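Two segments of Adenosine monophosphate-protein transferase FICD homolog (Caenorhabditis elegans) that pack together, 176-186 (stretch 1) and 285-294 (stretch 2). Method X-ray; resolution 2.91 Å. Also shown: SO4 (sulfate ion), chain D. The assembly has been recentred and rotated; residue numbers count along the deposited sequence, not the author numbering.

Stretch 1, residues 176-186: NEVIGMDAALR
Stretch 2, residues 285-294: GRTARLLLNL

Both stretches are helical throughout, with phi/psi near -60/-45. They run in roughly the same direction, at a signed crossing angle of -26° and with axes 11.4 Å apart at closest approach. The register pairs Met-181 with Arg-286 (CA to CA 8.3 Å) and Leu-185 with Leu-290 (CA to CA 7.6 Å). No hydrogen bond joins the helices.

Gly-285 N donates to sulfate O2 at 3.3 Å. Arg-286 points toward stretch 1 with chi angles m, t, m and 168°. The sulfate receives Arg-286 N at O4 (3.0 Å), Arg-286 NE also at O4 (3.2 Å), and Arg-286 NH2 at O3 (3.0 Å). The guanidinium is thus engaged at its edge by the anion. Glu-177 (m, t) brings CG within 3.7 Å of Arg-286 NH1. Glu-177 OE2 lies 4.4 Å from Arg-286 NH1, well out of the guanidinium plane, so only charge proximity results.

Leu-290 (chi1 -148°, chi2 p) forms the apolar centre. Its CD1 lies 3.7 Å from Met-181 CE and 4.3 Å from Leu-185 CD1. Its CD2 lies 3.7 Å from Ala-184 CB. Met-181 (chi1 -111°, then m, m) and Leu-185 (t, p) leave their helix sideways, but their ends come nearer. Asn-293 (t, chi2 56°) places ND2 4.2 Å from Leu-185 CD1.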

# COMPACT_ATOMS: atom_id res chain seq x y z
N ASN B 176 -7.98 -1.82 -3.93
CA ASN B 176 -7.13 -1.12 -2.98
C ASN B 176 -7.39 0.39 -2.90
O ASN B 176 -7.23 0.99 -1.83
CB ASN B 176 -5.66 -1.36 -3.33
CG ASN B 176 -5.15 -2.65 -2.76
OD1 ASN B 176 -5.76 -3.23 -1.85
ND2 ASN B 176 -4.01 -3.10 -3.27
N GLU B 177 -7.79 0.99 -4.03
CA GLU B 177 -8.18 2.39 -4.07
C GLU B 177 -9.45 2.63 -3.27
O GLU B 177 -9.53 3.58 -2.48
CB GLU B 177 -8.36 2.86 -5.51
CG GLU B 177 -7.04 3.19 -6.20
CD GLU B 177 -7.19 3.43 -7.71
OE1 GLU B 177 -8.34 3.48 -8.22
OE2 GLU B 177 -6.14 3.57 -8.38
N VAL B 178 -10.44 1.77 -3.47
CA VAL B 178 -11.68 1.87 -2.71
C VAL B 178 -11.39 1.80 -1.21
O VAL B 178 -11.79 2.70 -0.44
CB VAL B 178 -12.67 0.77 -3.14
CG1 VAL B 178 -13.82 0.65 -2.17
CG2 VAL B 178 -13.19 1.06 -4.53
N ILE B 179 -10.68 0.75 -0.81
CA ILE B 179 -10.34 0.54 0.59
C ILE B 179 -9.56 1.71 1.20
O ILE B 179 -9.91 2.21 2.28
CB ILE B 179 -9.57 -0.79 0.77
CG1 ILE B 179 -10.53 -1.97 0.51
CG2 ILE B 179 -9.04 -0.91 2.18
CD1 ILE B 179 -9.89 -3.17 -0.16
N GLY B 180 -8.51 2.13 0.50
CA GLY B 180 -7.73 3.29 0.91
C GLY B 180 -8.55 4.55 1.10
O GLY B 180 -8.40 5.23 2.11
N MET B 181 -9.42 4.87 0.14
CA MET B 181 -10.24 6.07 0.27
C MET B 181 -11.13 5.99 1.49
O MET B 181 -11.22 6.95 2.26
CB MET B 181 -11.12 6.29 -0.96
CG MET B 181 -10.73 7.50 -1.82
SD MET B 181 -10.58 9.13 -0.99
CE MET B 181 -12.03 9.12 0.04
N ASP B 182 -11.76 4.84 1.68
CA ASP B 182 -12.61 4.63 2.85
C ASP B 182 -11.81 4.90 4.13
O ASP B 182 -12.30 5.55 5.06
CB ASP B 182 -13.18 3.21 2.82
CG ASP B 182 -14.07 2.89 4.02
OD1 ASP B 182 -15.17 3.49 4.11
OD2 ASP B 182 -13.68 2.05 4.86
N ALA B 183 -10.58 4.39 4.17
CA ALA B 183 -9.70 4.63 5.31
C ALA B 183 -9.48 6.12 5.55
O ALA B 183 -9.64 6.62 6.68
CB ALA B 183 -8.37 3.94 5.09
N ALA B 184 -9.10 6.83 4.49
CA ALA B 184 -8.86 8.26 4.57
C ALA B 184 -10.09 9.01 5.08
O ALA B 184 -9.98 9.88 5.93
CB ALA B 184 -8.45 8.80 3.20
N LEU B 185 -11.26 8.66 4.57
CA LEU B 185 -12.49 9.31 4.96
C LEU B 185 -12.80 9.08 6.45
O LEU B 185 -13.20 10.01 7.16
CB LEU B 185 -13.65 8.81 4.09
CG LEU B 185 -14.98 9.57 4.21
CD1 LEU B 185 -14.77 11.06 3.99
CD2 LEU B 185 -15.96 9.05 3.20
N ARG B 186 -12.62 7.84 6.90
CA ARG B 186 -12.88 7.51 8.30
C ARG B 186 -11.94 8.31 9.20
O ARG B 186 -12.34 8.81 10.25
CB ARG B 186 -12.75 6.00 8.56
CG ARG B 186 -14.09 5.24 8.39
CD ARG B 186 -14.02 3.73 8.70
NE ARG B 186 -12.96 3.04 7.97
CZ ARG B 186 -11.77 2.75 8.49
NH1 ARG B 186 -11.50 3.11 9.74
NH2 ARG B 186 -10.85 2.12 7.76
N GLY B 285 -5.75 14.78 -6.89
CA GLY B 285 -7.16 15.13 -7.02
C GLY B 285 -8.05 14.58 -5.91
O GLY B 285 -8.88 15.32 -5.37
N ARG B 286 -7.88 13.29 -5.59
CA ARG B 286 -8.64 12.66 -4.51
C ARG B 286 -8.38 13.33 -3.16
O ARG B 286 -9.32 13.60 -2.40
CB ARG B 286 -8.29 11.17 -4.40
CG ARG B 286 -9.03 10.23 -5.34
CD ARG B 286 -8.42 8.86 -5.29
NE ARG B 286 -7.29 8.80 -6.21
CZ ARG B 286 -6.39 7.82 -6.26
NH1 ARG B 286 -6.46 6.78 -5.43
NH2 ARG B 286 -5.41 7.90 -7.14
N THR B 287 -7.11 13.61 -2.87
CA THR B 287 -6.75 14.25 -1.62
C THR B 287 -7.29 15.68 -1.56
O THR B 287 -7.68 16.15 -0.50
CB THR B 287 -5.24 14.26 -1.43
OG1 THR B 287 -4.73 12.95 -1.68
CG2 THR B 287 -4.89 14.70 0.00
N ALA B 288 -7.30 16.36 -2.70
CA ALA B 288 -7.84 17.71 -2.84
C ALA B 288 -9.35 17.75 -2.60
O ALA B 288 -9.87 18.70 -2.00
CB ALA B 288 -7.52 18.27 -4.21
N ARG B 289 -10.07 16.77 -3.14
CA ARG B 289 -11.50 16.70 -2.90
C ARG B 289 -11.73 16.39 -1.43
O ARG B 289 -12.71 16.83 -0.82
CB ARG B 289 -12.19 15.68 -3.81
CG ARG B 289 -12.16 16.08 -5.26
CD ARG B 289 -13.00 15.20 -6.15
NE ARG B 289 -12.45 13.87 -6.36
CZ ARG B 289 -11.39 13.62 -7.14
NH1 ARG B 289 -10.78 14.62 -7.75
NH2 ARG B 289 -10.96 12.38 -7.28
N LEU B 290 -10.81 15.62 -0.87
CA LEU B 290 -10.90 15.26 0.53
C LEU B 290 -10.76 16.50 1.39
O LEU B 290 -11.56 16.74 2.29
CB LEU B 290 -9.84 14.22 0.88
CG LEU B 290 -10.21 13.21 1.96
CD1 LEU B 290 -11.49 12.47 1.62
CD2 LEU B 290 -9.05 12.26 2.14
N LEU B 291 -9.75 17.30 1.07
CA LEU B 291 -9.44 18.54 1.77
C LEU B 291 -10.61 19.51 1.70
O LEU B 291 -11.01 20.11 2.71
CB LEU B 291 -8.20 19.18 1.17
CG LEU B 291 -7.77 20.48 1.84
CD1 LEU B 291 -7.72 20.30 3.34
CD2 LEU B 291 -6.42 20.93 1.30
N LEU B 292 -11.15 19.64 0.49
CA LEU B 292 -12.37 20.39 0.26
C LEU B 292 -13.41 19.97 1.28
O LEU B 292 -13.94 20.79 2.05
CB LEU B 292 -12.90 20.14 -1.16
CG LEU B 292 -14.07 20.93 -1.74
CD1 LEU B 292 -14.09 20.71 -3.22
CD2 LEU B 292 -15.41 20.51 -1.16
N ASN B 293 -13.66 18.66 1.30
CA ASN B 293 -14.67 18.11 2.19
C ASN B 293 -14.43 18.35 3.69
O ASN B 293 -15.36 18.68 4.42
CB ASN B 293 -14.81 16.63 1.96
CG ASN B 293 -15.96 16.07 2.70
OD1 ASN B 293 -17.10 16.53 2.52
ND2 ASN B 293 -15.70 15.11 3.58
N LEU B 294 -13.19 18.17 4.12
CA LEU B 294 -12.80 18.45 5.48
C LEU B 294 -13.19 19.88 5.83
O LEU B 294 -13.91 20.11 6.80
CB LEU B 294 -11.30 18.23 5.65
CG LEU B 294 -10.62 18.79 6.90
CD1 LEU B 294 -11.15 18.09 8.12
CD2 LEU B 294 -9.13 18.61 6.79
S SO4 D . -5.70 11.49 -8.76
O1 SO4 D . -6.93 11.58 -9.56
O2 SO4 D . -4.74 12.57 -9.08
O3 SO4 D . -4.99 10.21 -8.97
O4 SO4 D . -6.18 11.60 -7.37